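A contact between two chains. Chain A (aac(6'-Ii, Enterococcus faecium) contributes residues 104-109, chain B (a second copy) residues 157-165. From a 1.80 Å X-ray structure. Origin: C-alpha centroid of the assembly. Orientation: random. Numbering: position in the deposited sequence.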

ATOM      1  N   GLY A 104     -14.826  -9.882  -1.764  1.00 18.21           N
ATOM      2  CA  GLY A 104     -14.124  -8.621  -1.939  1.00 18.50           C
ATOM      3  C   GLY A 104     -15.052  -7.466  -2.270  1.00 18.13           C
ATOM      4  O   GLY A 104     -16.062  -7.641  -2.953  1.00 19.89           O
ATOM      5  N   ILE A 105     -14.694  -6.277  -1.792  1.00 17.43           N
ATOM      6  CA  ILE A 105     -15.483  -5.069  -2.007  1.00 18.13           C
ATOM      7  C   ILE A 105     -14.774  -4.082  -2.929  1.00 16.20           C
ATOM      8  O   ILE A 105     -15.383  -3.483  -3.815  1.00 15.98           O
ATOM      9  CB  ILE A 105     -15.720  -4.319  -0.673  1.00 20.44           C
ATOM     10  CG1 ILE A 105     -16.382  -5.243   0.349  1.00 24.32           C
ATOM     11  CG2 ILE A 105     -16.554  -3.081  -0.922  1.00 23.09           C
ATOM     12  CD1 ILE A 105     -16.638  -4.573   1.680  1.00 24.60           C
ATOM     13  N   THR A 106     -13.483  -3.899  -2.701  1.00 18.11           N
ATOM     14  CA  THR A 106     -12.730  -2.944  -3.496  1.00 18.60           C
ATOM     15  C   THR A 106     -11.355  -3.442  -3.901  1.00 16.29           C
ATOM     16  O   THR A 106     -10.728  -4.245  -3.209  1.00 15.60           O
ATOM     17  CB  THR A 106     -12.541  -1.623  -2.732  1.00 20.56           C
ATOM     18  OG1 THR A 106     -11.778  -0.709  -3.534  1.00 23.31           O
ATOM     19  CG2 THR A 106     -11.786  -1.865  -1.444  1.00 20.25           C
ATOM     20  N   ILE A 107     -10.897  -2.934  -5.035  1.00 15.47           N
ATOM     21  CA  ILE A 107      -9.596  -3.268  -5.573  1.00 13.95           C
ATOM     22  C   ILE A 107      -8.903  -1.937  -5.775  1.00 12.69           C
ATOM     23  O   ILE A 107      -9.498  -1.004  -6.313  1.00 13.48           O
ATOM     24  CB  ILE A 107      -9.717  -3.980  -6.938  1.00 14.43           C
ATOM     25  CG1 ILE A 107     -10.398  -5.341  -6.758  1.00 15.49           C
ATOM     26  CG2 ILE A 107      -8.329  -4.150  -7.568  1.00 13.16           C
ATOM     27  CD1 ILE A 107     -10.594  -6.104  -8.071  1.00 14.83           C
ATOM     28  N   TYR A 108      -7.662  -1.840  -5.325  1.00 13.26           N
ATOM     29  CA  TYR A 108      -6.904  -0.611  -5.495  1.00 14.18           C
ATOM     30  C   TYR A 108      -5.550  -0.972  -6.081  1.00 13.62           C
ATOM     31  O   TYR A 108      -5.146  -2.132  -6.066  1.00 13.63           O
ATOM     32  CB  TYR A 108      -6.719   0.112  -4.159  1.00 13.22           C
ATOM     33  CG  TYR A 108      -5.777  -0.588  -3.214  1.00 14.85           C
ATOM     34  CD1 TYR A 108      -6.195  -1.692  -2.465  1.00 16.30           C
ATOM     35  CD2 TYR A 108      -4.458  -0.156  -3.077  1.00 17.18           C
ATOM     36  CE1 TYR A 108      -5.321  -2.343  -1.602  1.00 19.77           C
ATOM     37  CE2 TYR A 108      -3.576  -0.801  -2.219  1.00 20.88           C
ATOM     38  CZ  TYR A 108      -4.014  -1.890  -1.485  1.00 20.21           C
ATOM     39  OH  TYR A 108      -3.143  -2.522  -0.633  1.00 24.86           O
ATOM     40  N   LEU A 109      -4.850   0.028  -6.594  1.00 13.47           N
ATOM     41  CA  LEU A 109      -3.555  -0.189  -7.212  1.00 13.26           C
ATOM     42  C   LEU A 109      -2.735   1.085  -7.153  1.00 15.34           C
ATOM     43  O   LEU A 109      -3.263   2.172  -6.907  1.00 12.45           O
ATOM     44  CB  LEU A 109      -3.750  -0.600  -8.676  1.00 14.23           C
ATOM     45  CG  LEU A 109      -4.516   0.432  -9.519  1.00 16.34           C
ATOM     46  CD1 LEU A 109      -3.541   1.448 -10.117  1.00 15.88           C
ATOM     47  CD2 LEU A 109      -5.284  -0.270 -10.628  1.00 16.39           C
TER
ATOM     48  N   VAL B 157      -7.247   8.375   0.219  1.00 13.59           N
ATOM     49  CA  VAL B 157      -8.147   7.541   0.997  1.00 14.88           C
ATOM     50  C   VAL B 157      -8.536   6.334   0.160  1.00 15.17           C
ATOM     51  O   VAL B 157      -8.585   6.411  -1.068  1.00 14.10           O
ATOM     52  CB  VAL B 157      -9.440   8.292   1.394  1.00 16.62           C
ATOM     53  CG1 VAL B 157      -9.111   9.428   2.335  1.00 18.03           C
ATOM     54  CG2 VAL B 157     -10.150   8.822   0.142  1.00 16.18           C
ATOM     55  N   LEU B 158      -8.787   5.213   0.819  1.00 13.69           N
ATOM     56  CA  LEU B 158      -9.212   4.013   0.112  1.00 15.67           C
ATOM     57  C   LEU B 158     -10.604   3.695   0.640  1.00 15.32           C
ATOM     58  O   LEU B 158     -10.750   3.111   1.707  1.00 15.98           O
ATOM     59  CB  LEU B 158      -8.265   2.845   0.389  1.00 15.09           C
ATOM     60  CG  LEU B 158      -8.673   1.523  -0.267  1.00 16.41           C
ATOM     61  CD1 LEU B 158      -8.918   1.717  -1.763  1.00 15.65           C
ATOM     62  CD2 LEU B 158      -7.582   0.493  -0.019  1.00 17.03           C
ATOM     63  N   PRO B 159     -11.647   4.108  -0.096  1.00 15.08           N
ATOM     64  CA  PRO B 159     -13.030   3.863   0.324  1.00 13.43           C
ATOM     65  C   PRO B 159     -13.359   2.381   0.467  1.00 14.23           C
ATOM     66  O   PRO B 159     -12.960   1.565  -0.368  1.00 13.83           O
ATOM     67  CB  PRO B 159     -13.852   4.513  -0.790  1.00 15.81           C
ATOM     68  CG  PRO B 159     -12.943   5.610  -1.297  1.00 13.68           C
ATOM     69  CD  PRO B 159     -11.610   4.906  -1.338  1.00 14.33           C
ATOM     70  N   ASN B 160     -14.090   2.053   1.528  1.00 13.64           N
ATOM     71  CA  ASN B 160     -14.533   0.687   1.802  1.00 13.71           C
ATOM     72  C   ASN B 160     -13.436  -0.362   1.933  1.00 14.99           C
ATOM     73  O   ASN B 160     -13.704  -1.553   1.749  1.00 14.93           O
ATOM     74  CB  ASN B 160     -15.507   0.237   0.708  1.00 13.57           C
ATOM     75  CG  ASN B 160     -16.542   1.293   0.376  1.00 13.48           C
ATOM     76  OD1 ASN B 160     -17.226   1.812   1.257  1.00 16.36           O
ATOM     77  ND2 ASN B 160     -16.662   1.618  -0.907  1.00 13.90           N
ATOM     78  N   ALA B 161     -12.220   0.065   2.270  1.00 13.71           N
ATOM     79  CA  ALA B 161     -11.089  -0.850   2.401  1.00 13.26           C
ATOM     80  C   ALA B 161     -11.318  -2.010   3.368  1.00 16.43           C
ATOM     81  O   ALA B 161     -11.046  -3.166   3.037  1.00 15.18           O
ATOM     82  CB  ALA B 161      -9.847  -0.080   2.830  1.00 12.17           C
ATOM     83  N   ASN B 162     -11.815  -1.686   4.556  1.00 15.39           N
ATOM     84  CA  ASN B 162     -12.049  -2.664   5.611  1.00 16.64           C
ATOM     85  C   ASN B 162     -13.503  -3.096   5.722  1.00 17.82           C
ATOM     86  O   ASN B 162     -13.908  -3.684   6.723  1.00 21.41           O
ATOM     87  CB  ASN B 162     -11.606  -2.056   6.942  1.00 17.56           C
ATOM     88  CG  ASN B 162     -10.158  -1.623   6.925  1.00 16.90           C
ATOM     89  OD1 ASN B 162      -9.257  -2.449   7.043  1.00 16.87           O
ATOM     90  ND2 ASN B 162      -9.922  -0.319   6.756  1.00 16.92           N
ATOM     91  N   GLY B 163     -14.278  -2.812   4.686  1.00 16.36           N
ATOM     92  CA  GLY B 163     -15.693  -3.130   4.699  1.00 17.10           C
ATOM     93  C   GLY B 163     -16.387  -1.836   4.322  1.00 16.85           C
ATOM     94  O   GLY B 163     -15.762  -0.773   4.357  1.00 14.56           O
ATOM     95  N   TRP B 164     -17.663  -1.898   3.965  1.00 15.86           N
ATOM     96  CA  TRP B 164     -18.365  -0.682   3.567  1.00 15.54           C
ATOM     97  C   TRP B 164     -18.244   0.465   4.565  1.00 15.12           C
ATOM     98  O   TRP B 164     -18.491   0.305   5.762  1.00 16.11           O
ATOM     99  CB  TRP B 164     -19.841  -0.973   3.295  1.00 15.45           C
ATOM    100  CG  TRP B 164     -20.046  -1.918   2.157  1.00 15.16           C
ATOM    101  CD1 TRP B 164     -20.282  -3.258   2.236  1.00 14.98           C
ATOM    102  CD2 TRP B 164     -19.992  -1.598   0.764  1.00 13.24           C
ATOM    103  NE1 TRP B 164     -20.381  -3.795   0.975  1.00 14.10           N
ATOM    104  CE2 TRP B 164     -20.208  -2.798   0.051  1.00 13.95           C
ATOM    105  CE3 TRP B 164     -19.779  -0.410   0.045  1.00 13.87           C
ATOM    106  CZ2 TRP B 164     -20.223  -2.846  -1.351  1.00 16.25           C
ATOM    107  CZ3 TRP B 164     -19.792  -0.454  -1.345  1.00 12.60           C
ATOM    108  CH2 TRP B 164     -20.015  -1.669  -2.030  1.00 15.24           C
ATOM    109  N   ASP B 165     -17.844   1.619   4.045  1.00 14.69           N
ATOM    110  CA  ASP B 165     -17.692   2.838   4.833  1.00 14.76           C
ATOM    111  C   ASP B 165     -16.679   2.749   5.981  1.00 13.53           C
ATOM    112  O   ASP B 165     -16.793   3.449   6.990  1.00 13.59           O
ATOM    113  CB  ASP B 165     -19.067   3.285   5.340  1.00 15.94           C
ATOM    114  CG  ASP B 165     -20.047   3.588   4.197  1.00 17.00           C
ATOM    115  OD1 ASP B 165     -19.645   3.552   3.008  1.00 16.96           O
ATOM    116  OD2 ASP B 165     -21.226   3.873   4.485  1.00 18.60           O
TER
HETATM  117  O   HOH W   1     -12.792   1.732  -3.112  1.00 21.30           O

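No direct hydrogen bond crosses this contact; the two stretches bury 353 Å² between them, largely through apolar packing, and one water bridges the two chains. Strand 106-109 of chain A faces two overlapping turns of chain B, type II from L158(B) to A161(B) and type I from N160(B) to G163(B). The CA atoms of T106(A) and A161(B) lie 6.5 Å apart, too far for the backbones to pair as a sheet. Along the strand, T106(A) and Y108(A) point toward chain B while I107(A) points away.

I105(A) contributes most. Its m,t rotamer extends CD1 to 3.5 Å from CA of G163(B), whose phi/psi of 128/165 would jam a CB against the preceding carbonyl. The other branch places CG2 3.8 Å from the centroid of the W164(B) six-membered ring, 13° off the normal, a CH-pi contact over the face. W164(B) CB points sideways, but chi1 m and chi2 99° bring the indole end within reach.

With chi1 t, T106(A) sets CG2 3.7 Å from N160(B) O, while OG1 accepts from water 1 at 2.7 Å; the same water donates to P159(B) O at 2.8 Å. L158(B), t,p, lays CD2 over one face of the Y108(A) ring, 3.6 Å from CD1 of Y108(A). Within chain B, D165(B) N donates to N160(B) OD1 (2.9 Å, 177°), tying the m side chain of N160(B) to the loop.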